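Local coordinates for protein ribulose bisphosphate carboxylase (Pyrococcus horikoshii, PDB 2D69) that probably catalyses the carboxylation and cleavage of ribulose 1,5-bisphosphate to two molecules of 3-phosphoglycerate, as part of an archaeal pathway of AMP degradation, at residues F32-V37 / E80-K85; W10-V15 / P39-G44; L26-Y31 / L118-F123; T294-A299 / I326-D331. One frame throughout, in Å; residues are numbered along the deposited sequence.

Contact 1. Residues F32-V37 / E80-K85; sequences FEPNGV and EGYIAK
Glu80 meets Glu33 where antiparallel strands 26-34 and 81-88 come together in the sheet of the RuBisCO N-terminal domain: Glu80 O lies 4.0 Å from Glu33 CG. The carboxylate of Glu33 has its own partners, Tyr31 OH and Asn117 ND2. Gly81 comes next, its CA 3.4 Å from Phe32 O in a CA-H...O contact; a side chain here would run into that same oxygen, so the close pass of the backbones depends on the glycine. Tyr82 forms an antiparallel hydrogen-bonded pair with Phe32. Phe32 N donates to Tyr82 O at 2.9 Å, while the return bond from Tyr82 N to Phe32 O is weak and bent (135° at the hydrogen). Both side chains stand on the same face of the sheet, and the planes of the two rings, 24° apart, are slid so far that the rings barely overlap. Tyr82 CB lies over one face of the Phe32 ring, toward the rim, a CH-pi contact with Tyr82 CB 3.7 Å from Phe32 CZ. Pro34 crosses Tyr82 at about a right angle, Pro34 CD 3.8 Å from Tyr82 CE2. Ala42 and Ile46 of helix 39-49 also pack on Phe32; an alanine in its place would probably open a gap between sheet and helix and leave Tyr82 CB without its ring. Last in line, Ala84 CB lies at the edge of the Phe32 ring, near its plane, 4.0 Å from Phe32 CE1.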
# COMPACT_ATOMS: atom_id res chain seq x y z
N PHE A 32 -48.62 -22.29 -7.85
CA PHE A 32 -48.42 -23.36 -6.88
C PHE A 32 -49.55 -24.37 -6.92
O PHE A 32 -50.56 -24.12 -7.52
CB PHE A 32 -48.24 -22.79 -5.44
CG PHE A 32 -49.50 -22.22 -4.85
CD1 PHE A 32 -49.81 -20.89 -5.05
CD2 PHE A 32 -50.38 -23.01 -4.13
CE1 PHE A 32 -51.00 -20.36 -4.53
CE2 PHE A 32 -51.56 -22.48 -3.62
CZ PHE A 32 -51.86 -21.15 -3.82
N GLU A 33 -49.32 -25.53 -6.30
CA GLU A 33 -50.34 -26.55 -6.10
C GLU A 33 -50.28 -26.92 -4.59
O GLU A 33 -49.21 -27.28 -4.11
CB GLU A 33 -50.03 -27.78 -6.98
CG GLU A 33 -49.85 -27.43 -8.47
CD GLU A 33 -49.32 -28.58 -9.33
OE1 GLU A 33 -49.04 -29.67 -8.76
OE2 GLU A 33 -49.16 -28.36 -10.57
N PRO A 34 -51.38 -26.80 -3.84
CA PRO A 34 -51.35 -27.14 -2.41
C PRO A 34 -51.28 -28.64 -2.20
O PRO A 34 -51.70 -29.40 -3.06
CB PRO A 34 -52.69 -26.62 -1.88
CG PRO A 34 -53.58 -26.64 -3.05
CD PRO A 34 -52.70 -26.33 -4.25
N ASN A 35 -50.73 -29.05 -1.07
CA ASN A 35 -50.69 -30.45 -0.71
C ASN A 35 -51.28 -30.63 0.67
O ASN A 35 -50.61 -30.43 1.65
CB ASN A 35 -49.26 -31.01 -0.77
CG ASN A 35 -49.19 -32.44 -0.26
OD1 ASN A 35 -48.37 -32.77 0.58
ND2 ASN A 35 -50.10 -33.28 -0.73
N GLY A 36 -52.55 -31.00 0.74
CA GLY A 36 -53.16 -31.26 2.03
C GLY A 36 -53.65 -30.02 2.77
O GLY A 36 -54.22 -30.17 3.88
N VAL A 37 -53.48 -28.82 2.16
CA VAL A 37 -54.01 -27.56 2.68
C VAL A 37 -54.76 -26.72 1.63
O VAL A 37 -54.60 -26.92 0.43
CB VAL A 37 -52.91 -26.69 3.28
CG1 VAL A 37 -52.15 -27.45 4.32
CG2 VAL A 37 -51.96 -26.13 2.17
N GLU A 80 -53.88 -26.73 -13.36
CA GLU A 80 -54.05 -27.68 -12.23
C GLU A 80 -53.64 -27.06 -10.87
O GLU A 80 -53.65 -27.74 -9.83
CB GLU A 80 -53.28 -28.98 -12.49
CG GLU A 80 -54.18 -30.11 -13.01
CD GLU A 80 -53.40 -31.31 -13.56
OE1 GLU A 80 -52.15 -31.20 -13.72
OE2 GLU A 80 -54.05 -32.35 -13.81
N GLY A 81 -53.28 -25.78 -10.88
CA GLY A 81 -53.01 -25.08 -9.65
C GLY A 81 -53.65 -23.71 -9.51
O GLY A 81 -54.87 -23.50 -9.77
N TYR A 82 -52.81 -22.79 -9.04
CA TYR A 82 -53.19 -21.46 -8.60
C TYR A 82 -52.06 -20.48 -8.88
O TYR A 82 -50.88 -20.85 -8.83
CB TYR A 82 -53.46 -21.46 -7.09
CG TYR A 82 -54.61 -22.35 -6.74
CD1 TYR A 82 -55.92 -21.88 -6.75
CD2 TYR A 82 -54.40 -23.69 -6.47
CE1 TYR A 82 -57.00 -22.72 -6.45
CE2 TYR A 82 -55.48 -24.57 -6.18
CZ TYR A 82 -56.77 -24.08 -6.18
OH TYR A 82 -57.80 -24.95 -5.89
N ILE A 83 -52.40 -19.24 -9.20
CA ILE A 83 -51.42 -18.17 -9.17
C ILE A 83 -51.73 -17.31 -7.97
O ILE A 83 -52.93 -17.08 -7.67
CB ILE A 83 -51.40 -17.41 -10.50
CG1 ILE A 83 -50.67 -18.26 -11.55
CG2 ILE A 83 -50.72 -16.06 -10.36
CD1 ILE A 83 -50.65 -17.68 -13.02
N ALA A 84 -50.71 -16.98 -7.18
CA ALA A 84 -50.77 -15.91 -6.19
C ALA A 84 -49.83 -14.77 -6.57
O ALA A 84 -48.76 -15.02 -7.08
CB ALA A 84 -50.41 -16.42 -4.83
N LYS A 85 -50.26 -13.54 -6.31
CA LYS A 85 -49.37 -12.40 -6.35
C LYS A 85 -49.28 -11.92 -4.94
O LYS A 85 -50.28 -11.84 -4.22
CB LYS A 85 -49.92 -11.30 -7.25
CG LYS A 85 -50.35 -11.76 -8.61
CD LYS A 85 -50.72 -10.57 -9.50
CE LYS A 85 -51.38 -11.01 -10.81
NZ LYS A 85 -52.07 -9.88 -11.51

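Contact 2. Residues W10-V15 / P39-G44; sequences WYLDFV and PEEAAG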
# COMPACT_ATOMS: atom_id res chain seq x y z
N TRP A 10 -50.38 -16.47 12.09
CA TRP A 10 -50.78 -17.68 11.38
C TRP A 10 -50.85 -17.43 9.88
O TRP A 10 -50.92 -16.28 9.44
CB TRP A 10 -52.10 -18.22 11.93
CG TRP A 10 -53.29 -17.34 11.65
CD1 TRP A 10 -54.29 -17.58 10.74
CD2 TRP A 10 -53.62 -16.07 12.27
NE1 TRP A 10 -55.21 -16.55 10.75
CE2 TRP A 10 -54.83 -15.61 11.68
CE3 TRP A 10 -53.02 -15.28 13.26
CZ2 TRP A 10 -55.44 -14.40 12.04
CZ3 TRP A 10 -53.63 -14.08 13.62
CH2 TRP A 10 -54.83 -13.65 13.01
N TYR A 11 -50.84 -18.50 9.09
CA TYR A 11 -50.68 -18.38 7.63
C TYR A 11 -51.77 -17.52 6.96
O TYR A 11 -51.48 -16.68 6.13
CB TYR A 11 -50.58 -19.77 6.97
CG TYR A 11 -49.45 -20.61 7.52
CD1 TYR A 11 -49.70 -21.86 8.09
CD2 TYR A 11 -48.13 -20.16 7.50
CE1 TYR A 11 -48.66 -22.65 8.61
CE2 TYR A 11 -47.07 -20.94 8.02
CZ TYR A 11 -47.36 -22.19 8.58
OH TYR A 11 -46.36 -22.99 9.12
N LEU A 12 -53.01 -17.66 7.39
CA LEU A 12 -54.12 -16.98 6.72
C LEU A 12 -54.09 -15.48 7.02
O LEU A 12 -54.72 -14.67 6.31
CB LEU A 12 -55.45 -17.60 7.15
CG LEU A 12 -55.81 -19.05 6.79
CD1 LEU A 12 -57.17 -19.48 7.38
CD2 LEU A 12 -55.84 -19.25 5.31
N ASP A 13 -53.34 -15.08 8.05
CA ASP A 13 -53.24 -13.66 8.36
C ASP A 13 -52.43 -12.91 7.30
O ASP A 13 -52.52 -11.69 7.18
CB ASP A 13 -52.59 -13.44 9.70
CG ASP A 13 -52.84 -12.04 10.22
OD1 ASP A 13 -51.92 -11.48 10.86
OD2 ASP A 13 -53.92 -11.41 10.03
N PHE A 14 -51.67 -13.67 6.53
CA PHE A 14 -50.92 -13.14 5.40
C PHE A 14 -51.75 -13.00 4.10
O PHE A 14 -51.26 -12.49 3.10
CB PHE A 14 -49.70 -14.00 5.18
CG PHE A 14 -48.69 -13.91 6.28
CD1 PHE A 14 -47.60 -13.09 6.17
CD2 PHE A 14 -48.81 -14.67 7.40
CE1 PHE A 14 -46.66 -13.05 7.15
CE2 PHE A 14 -47.89 -14.60 8.40
CZ PHE A 14 -46.82 -13.78 8.29
N VAL A 15 -53.01 -13.42 4.14
CA VAL A 15 -53.91 -13.37 2.98
C VAL A 15 -54.97 -12.30 3.18
O VAL A 15 -55.72 -12.29 4.16
CB VAL A 15 -54.57 -14.73 2.73
CG1 VAL A 15 -55.56 -14.71 1.52
CG2 VAL A 15 -53.48 -15.78 2.53
N PRO A 39 -56.04 -23.64 -0.79
CA PRO A 39 -55.18 -22.75 -1.61
C PRO A 39 -54.79 -21.45 -0.85
O PRO A 39 -53.64 -20.99 -0.96
CB PRO A 39 -56.03 -22.45 -2.85
CG PRO A 39 -57.25 -23.47 -2.80
CD PRO A 39 -57.33 -23.96 -1.42
N GLU A 40 -55.73 -20.90 -0.10
CA GLU A 40 -55.49 -19.79 0.83
C GLU A 40 -54.32 -20.04 1.80
O GLU A 40 -53.44 -19.19 1.98
CB GLU A 40 -56.76 -19.51 1.62
CG GLU A 40 -57.90 -18.89 0.82
CD GLU A 40 -58.72 -19.89 -0.03
OE1 GLU A 40 -59.42 -19.41 -0.97
OE2 GLU A 40 -58.69 -21.14 0.21
N GLU A 41 -54.32 -21.20 2.43
CA GLU A 41 -53.31 -21.56 3.42
C GLU A 41 -51.98 -21.73 2.75
O GLU A 41 -50.97 -21.17 3.19
CB GLU A 41 -53.70 -22.81 4.23
CG GLU A 41 -53.17 -22.70 5.67
CD GLU A 41 -53.13 -24.01 6.43
OE1 GLU A 41 -52.05 -24.62 6.46
OE2 GLU A 41 -54.17 -24.39 7.01
N ALA A 42 -51.96 -22.46 1.65
CA ALA A 42 -50.74 -22.58 0.87
C ALA A 42 -50.19 -21.19 0.55
O ALA A 42 -49.02 -20.94 0.80
CB ALA A 42 -50.98 -23.37 -0.44
N ALA A 43 -51.02 -20.30 0.00
CA ALA A 43 -50.57 -18.97 -0.40
C ALA A 43 -49.99 -18.18 0.82
O ALA A 43 -48.94 -17.55 0.73
CB ALA A 43 -51.71 -18.23 -1.07
N GLY A 44 -50.70 -18.27 1.94
CA GLY A 44 -50.26 -17.71 3.21
C GLY A 44 -48.89 -18.22 3.61
O GLY A 44 -48.03 -17.42 3.97
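Tyr11 and Gly44 bring a short 3-10 turn, residues 11-14, against the first turns of helix 39-49 in the N-terminal domain. The backbones nearly touch: Tyr11 O is 3.3 Å from Gly44 CA in a CA-H...O contact, and a CB on Gly44 would collide with that oxygen. Tyr11 O also accepts the 3-10 bond from Phe14 N and lies in the plane of the Phe14 ring, at its edge. Followed outward, the Tyr11 side chain starts with CB, 4.0 Å from Glu41 O and 4.1 Å from both Gly44 C and Glu41 CG. CG lies beside the backbone N (chi1 -57°), and the ring then runs obliquely across the Glu41 chain, with Tyr11 CD1 4.0 Å from Glu41 OE1 and ring and carboxylate planes 24° apart. The Tyr11 side chain also touches Arg45 and Ser48 of the same helix, and Glu41 OE1 is salt-bridged to Arg45 NH2. Beside this, Leu12 reaches over with CD2, 3.8 Å from Glu40 CB. Val15 fits against the helix backbone: its CG2 lies 3.5 Å from Glu40 O, the oxygen that accepts the helical bond from Gly44 N.

Contact 3. Residues L26-Y31 / L118-F123; sequences LIVEYY and LRLLDF. With SO4 (sulfate ion), chain G.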
# COMPACT_ATOMS: atom_id res chain seq x y z
N LEU A 26 -42.89 -4.35 -3.42
CA LEU A 26 -42.40 -5.32 -4.36
C LEU A 26 -43.40 -6.47 -4.46
O LEU A 26 -43.93 -6.97 -3.46
CB LEU A 26 -41.03 -5.82 -3.95
CG LEU A 26 -40.31 -6.73 -4.96
CD1 LEU A 26 -38.83 -6.38 -4.94
CD2 LEU A 26 -40.43 -8.17 -4.62
N ILE A 27 -43.66 -6.85 -5.69
CA ILE A 27 -44.62 -7.89 -6.00
C ILE A 27 -43.96 -9.12 -6.60
O ILE A 27 -43.13 -9.03 -7.49
CB ILE A 27 -45.67 -7.32 -6.96
CG1 ILE A 27 -46.39 -6.15 -6.29
CG2 ILE A 27 -46.69 -8.41 -7.33
CD1 ILE A 27 -46.92 -5.20 -7.27
N VAL A 28 -44.32 -10.28 -6.09
CA VAL A 28 -43.85 -11.53 -6.65
C VAL A 28 -45.06 -12.37 -7.06
O VAL A 28 -46.06 -12.43 -6.33
CB VAL A 28 -42.97 -12.28 -5.64
CG1 VAL A 28 -42.52 -13.59 -6.22
CG2 VAL A 28 -41.81 -11.42 -5.21
N GLU A 29 -44.98 -12.97 -8.24
CA GLU A 29 -46.02 -13.84 -8.74
C GLU A 29 -45.53 -15.27 -8.66
O GLU A 29 -44.44 -15.59 -9.16
CB GLU A 29 -46.40 -13.46 -10.17
CG GLU A 29 -46.57 -11.97 -10.41
CD GLU A 29 -47.12 -11.63 -11.79
OE1 GLU A 29 -46.52 -10.79 -12.48
OE2 GLU A 29 -48.15 -12.21 -12.17
N TYR A 30 -46.34 -16.13 -8.04
CA TYR A 30 -46.07 -17.54 -7.91
C TYR A 30 -47.18 -18.40 -8.52
O TYR A 30 -48.39 -18.10 -8.40
CB TYR A 30 -45.95 -17.92 -6.43
CG TYR A 30 -44.82 -17.29 -5.62
CD1 TYR A 30 -43.54 -17.87 -5.61
CD2 TYR A 30 -45.03 -16.15 -4.84
CE1 TYR A 30 -42.48 -17.31 -4.88
CE2 TYR A 30 -43.98 -15.57 -4.09
CZ TYR A 30 -42.72 -16.16 -4.10
OH TYR A 30 -41.68 -15.64 -3.35
N TYR A 31 -46.79 -19.50 -9.15
CA TYR A 31 -47.71 -20.61 -9.41
C TYR A 31 -47.54 -21.66 -8.31
O TYR A 31 -46.43 -21.97 -7.92
CB TYR A 31 -47.38 -21.27 -10.76
CG TYR A 31 -48.10 -22.59 -10.99
CD1 TYR A 31 -47.49 -23.80 -10.70
CD2 TYR A 31 -49.40 -22.61 -11.42
CE1 TYR A 31 -48.19 -25.04 -10.88
CE2 TYR A 31 -50.11 -23.83 -11.62
CZ TYR A 31 -49.49 -25.04 -11.34
OH TYR A 31 -50.16 -26.24 -11.50
N LEU A 118 -44.04 -25.41 -6.63
CA LEU A 118 -43.95 -23.98 -6.43
C LEU A 118 -43.01 -23.41 -7.49
O LEU A 118 -41.89 -23.87 -7.61
CB LEU A 118 -43.43 -23.61 -5.02
CG LEU A 118 -43.25 -22.08 -4.83
CD1 LEU A 118 -44.56 -21.35 -4.79
CD2 LEU A 118 -42.44 -21.74 -3.61
N ARG A 119 -43.49 -22.42 -8.24
CA ARG A 119 -42.69 -21.79 -9.27
C ARG A 119 -42.76 -20.32 -9.11
O ARG A 119 -43.85 -19.78 -9.05
CB ARG A 119 -43.23 -22.19 -10.65
CG ARG A 119 -42.21 -22.05 -11.76
CD ARG A 119 -42.76 -22.33 -13.17
NE ARG A 119 -41.67 -22.51 -14.11
CZ ARG A 119 -41.77 -22.44 -15.44
NH1 ARG A 119 -42.91 -22.10 -16.03
NH2 ARG A 119 -40.69 -22.65 -16.19
N LEU A 120 -41.62 -19.64 -9.07
CA LEU A 120 -41.62 -18.21 -9.06
C LEU A 120 -41.69 -17.75 -10.50
O LEU A 120 -40.79 -18.02 -11.26
CB LEU A 120 -40.36 -17.74 -8.34
CG LEU A 120 -39.72 -16.33 -8.34
CD1 LEU A 120 -40.33 -15.27 -9.17
CD2 LEU A 120 -39.51 -15.88 -6.91
N LEU A 121 -42.76 -17.05 -10.86
CA LEU A 121 -43.04 -16.68 -12.24
C LEU A 121 -42.43 -15.37 -12.68
O LEU A 121 -41.93 -15.25 -13.80
CB LEU A 121 -44.53 -16.62 -12.49
CG LEU A 121 -45.29 -17.87 -12.16
CD1 LEU A 121 -46.81 -17.66 -12.44
CD2 LEU A 121 -44.72 -19.06 -12.96
N ASP A 122 -42.48 -14.37 -11.80
CA ASP A 122 -42.00 -13.02 -12.10
C ASP A 122 -41.98 -12.22 -10.81
O ASP A 122 -42.64 -12.56 -9.84
CB ASP A 122 -42.96 -12.33 -13.10
CG ASP A 122 -42.29 -11.22 -13.94
OD1 ASP A 122 -41.09 -10.93 -13.76
OD2 ASP A 122 -42.90 -10.58 -14.84
N PHE A 123 -41.24 -11.12 -10.82
CA PHE A 123 -41.26 -10.18 -9.73
C PHE A 123 -41.21 -8.76 -10.35
O PHE A 123 -40.79 -8.56 -11.53
CB PHE A 123 -40.15 -10.49 -8.71
CG PHE A 123 -38.75 -10.25 -9.25
CD1 PHE A 123 -38.07 -9.12 -8.94
CD2 PHE A 123 -38.13 -11.20 -10.06
CE1 PHE A 123 -36.76 -8.91 -9.42
CE2 PHE A 123 -36.81 -10.97 -10.58
CZ PHE A 123 -36.16 -9.84 -10.25
S SO4 G . -47.42 -22.62 -15.35
O1 SO4 G . -47.28 -23.98 -15.87
O2 SO4 G . -48.31 -22.64 -14.20
O3 SO4 G . -46.11 -22.11 -14.94
O4 SO4 G . -48.05 -21.79 -16.38
O HOH W 1 -45.32 -11.46 -15.56
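A classic beta bulge sets Glu29 opposite two residues, Leu121 and Asp122, where strand 26-34 pairs antiparallel with strand 115-124. Glu29 N donates to Asp122 O at 2.9 Å in an almost straight bond (179° at the hydrogen), and Glu29 O accepts from Leu121 N at 2.8 Å; both donors are tilted about 21° from the carbonyl planes. Beyond the bulge the register is shifted by one, and Tyr31 and Arg119 exchange two backbone bonds of 3.0 Å (Tyr31 N to Arg119 O, Arg119 N to Tyr31 O). The Glu29 and Asp122 side chains lie side by side, pointing the same way, with Glu29 OE1 4.3 Å from Asp122 OD2. A water donating to both, weakly to Glu29, would probably ease the repulsion of these like charges, as would Lys300, salt-bridged to Asp122 OD1; Glu29 OE1 is also bonded to His124 NE2. These are adjoining strands of the N-terminal domain's antiparallel sheet, to which strand 292-293 is added in parallel, and the face carrying Val28, Tyr30, Leu120 and Phe123 is covered in part by helix 98-105. There Leu120 CD2 meets Val28 CG1 at 3.8 Å, the two chains crossing at about a right angle, and Leu118 CD1 comes 3.7 Å from Tyr30 CD1. On the face of Tyr31 and Arg119 sits a sulfate ion, probably from the crystallisation liquor. Its O2 lies over one face of the Tyr31 ring, toward the rim, and its O3 takes a weak bond from Arg119 NH1, at the edge of the guanidinium.

Contact 4. Residues T294-A299 / I326-D331; sequences TMLALA and IKRIND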
# COMPACT_ATOMS: atom_id res chain seq x y z
N THR A 294 -38.64 -19.28 -13.22
CA THR A 294 -38.73 -19.17 -14.68
C THR A 294 -37.50 -18.48 -15.23
O THR A 294 -36.84 -17.74 -14.52
CB THR A 294 -39.94 -18.38 -15.10
OG1 THR A 294 -39.84 -17.04 -14.58
CG2 THR A 294 -41.24 -18.97 -14.54
N MET A 295 -37.22 -18.72 -16.51
CA MET A 295 -36.14 -18.06 -17.21
C MET A 295 -36.38 -16.55 -17.24
O MET A 295 -35.43 -15.78 -17.22
CB MET A 295 -35.92 -18.59 -18.65
CG MET A 295 -34.70 -17.96 -19.37
SD MET A 295 -33.15 -18.35 -18.52
CE MET A 295 -32.29 -16.83 -18.61
N LEU A 296 -37.66 -16.13 -17.27
CA LEU A 296 -38.01 -14.71 -17.27
C LEU A 296 -37.51 -14.00 -15.98
O LEU A 296 -36.96 -12.90 -16.05
CB LEU A 296 -39.52 -14.54 -17.41
CG LEU A 296 -40.05 -13.11 -17.19
CD1 LEU A 296 -39.41 -12.19 -18.23
CD2 LEU A 296 -41.57 -13.07 -17.32
N ALA A 297 -37.68 -14.66 -14.84
CA ALA A 297 -37.29 -14.08 -13.55
C ALA A 297 -35.77 -14.01 -13.42
O ALA A 297 -35.21 -13.01 -12.99
CB ALA A 297 -37.88 -14.87 -12.41
N LEU A 298 -35.12 -15.09 -13.83
CA LEU A 298 -33.68 -15.16 -13.87
C LEU A 298 -33.17 -14.06 -14.74
O LEU A 298 -32.27 -13.34 -14.36
CB LEU A 298 -33.25 -16.47 -14.46
CG LEU A 298 -31.94 -17.11 -14.07
CD1 LEU A 298 -31.95 -18.58 -14.54
CD2 LEU A 298 -30.79 -16.39 -14.73
N ALA A 299 -33.77 -13.91 -15.91
CA ALA A 299 -33.35 -12.91 -16.87
C ALA A 299 -33.52 -11.49 -16.30
O ALA A 299 -32.74 -10.60 -16.62
CB ALA A 299 -34.14 -13.04 -18.16
N ILE A 326 -40.25 -17.67 -25.19
CA ILE A 326 -39.00 -17.09 -25.59
C ILE A 326 -39.20 -15.65 -26.00
O ILE A 326 -38.40 -14.77 -25.62
CB ILE A 326 -38.36 -17.87 -26.70
CG1 ILE A 326 -37.91 -19.23 -26.13
CG2 ILE A 326 -37.14 -17.09 -27.28
CD1 ILE A 326 -37.48 -20.20 -27.19
N LYS A 327 -40.25 -15.42 -26.78
CA LYS A 327 -40.60 -14.09 -27.23
C LYS A 327 -40.92 -13.18 -26.02
O LYS A 327 -40.59 -12.02 -26.05
CB LYS A 327 -41.79 -14.14 -28.20
CG LYS A 327 -42.09 -12.77 -28.84
CD LYS A 327 -40.89 -12.29 -29.73
CE LYS A 327 -41.27 -11.10 -30.66
NZ LYS A 327 -41.75 -9.89 -29.89
N ARG A 328 -41.55 -13.71 -24.98
CA ARG A 328 -41.81 -12.94 -23.77
C ARG A 328 -40.47 -12.50 -23.13
O ARG A 328 -40.29 -11.31 -22.81
CB ARG A 328 -42.64 -13.77 -22.77
CG ARG A 328 -43.11 -12.99 -21.52
CD ARG A 328 -43.88 -13.83 -20.45
NE ARG A 328 -44.55 -14.96 -21.08
CZ ARG A 328 -45.67 -14.89 -21.81
NH1 ARG A 328 -46.28 -13.72 -21.98
NH2 ARG A 328 -46.19 -15.99 -22.35
N ILE A 329 -39.53 -13.43 -23.01
CA ILE A 329 -38.25 -13.11 -22.42
C ILE A 329 -37.53 -12.04 -23.22
O ILE A 329 -37.02 -11.08 -22.62
CB ILE A 329 -37.40 -14.34 -22.23
CG1 ILE A 329 -38.12 -15.27 -21.24
CG2 ILE A 329 -36.02 -13.95 -21.66
CD1 ILE A 329 -37.64 -16.67 -21.23
N ASN A 330 -37.45 -12.20 -24.54
CA ASN A 330 -36.70 -11.25 -25.36
C ASN A 330 -37.33 -9.87 -25.30
O ASN A 330 -36.61 -8.87 -25.29
CB ASN A 330 -36.63 -11.68 -26.84
CG ASN A 330 -35.67 -12.87 -27.12
OD1 ASN A 330 -35.40 -13.19 -28.28
ND2 ASN A 330 -35.17 -13.52 -26.07
N ASP A 331 -38.68 -9.83 -25.31
CA ASP A 331 -39.43 -8.59 -25.25
C ASP A 331 -39.09 -7.84 -23.97
O ASP A 331 -38.85 -6.65 -23.99
CB ASP A 331 -40.96 -8.84 -25.30
CG ASP A 331 -41.47 -9.17 -26.71
OD1 ASP A 331 -42.68 -9.45 -26.84
OD2 ASP A 331 -40.74 -9.20 -27.73
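Ile329 lies across Met295 at about a right angle, and its three carbons beyond CB touch three residues of the facing helix. CG1 is anti to the carbonyl carbon, beside the backbone N (chi1 -63°), and chi2 of 163° then extends CD1 to Met295, 3.6 Å from Met295 CB and 3.7 Å from Met295 CG. Along the way Ile329 CG1 passes 4.1 Å from Leu296 CB. The other branch, Ile329 CG2, rests 4.1 Å from Ala299 CB, one turn further along. These helices, 295-305 and 323-334, are successive helices of the alpha/beta (TIM) barrel of the catalytic domain, joined in sequence through barrel strand 309-311. Their short segments run nearly parallel, at 14°, with axes 9.7 Å apart, and the interface between them is apolar. An alanine in place of Ile329 would probably open a gap between the helices, leaving Met295, Leu296 and Ala299 without the carbons they pack on. On the more open side, Leu296 and Arg328 also cross at about a right angle, Leu296 CD2 meeting the aliphatic part of the arginine at Arg328 CD, 4.0 Å away. Met295 touches Arg279 too, so the packing borders a residue predicted to bind the substrate. Thr294 is the N-cap of helix 295-305: its OG1 accepts from Ala297 N at 3.2 Å.

In the fold
Contacts 1 and 3 lie on opposite edges of strand 26-34, whose Tyr30 N is probably hydrogen-bonded to Ala84 O (2.8 Å). The helix of contact 2 also packs on that sheet, Ala42 CB 3.4 Å from Phe32 CE2 of contact 1. Contact 3 is joined to contact 4 across the two domains by two probable hydrogen bonds: Thr294 OG1 lies 2.9 Å from Leu121 O, and Thr294 N lies 3.2 Å from Leu120 O. Contact 2 stays remote, its nearest atoms about 17 Å from contact 4. Toward the predicted substrate site, the side chain of Met295 comes to about 3 Å from that of Arg279, while the Arg119 side chain is about 10 Å from that of Arg279.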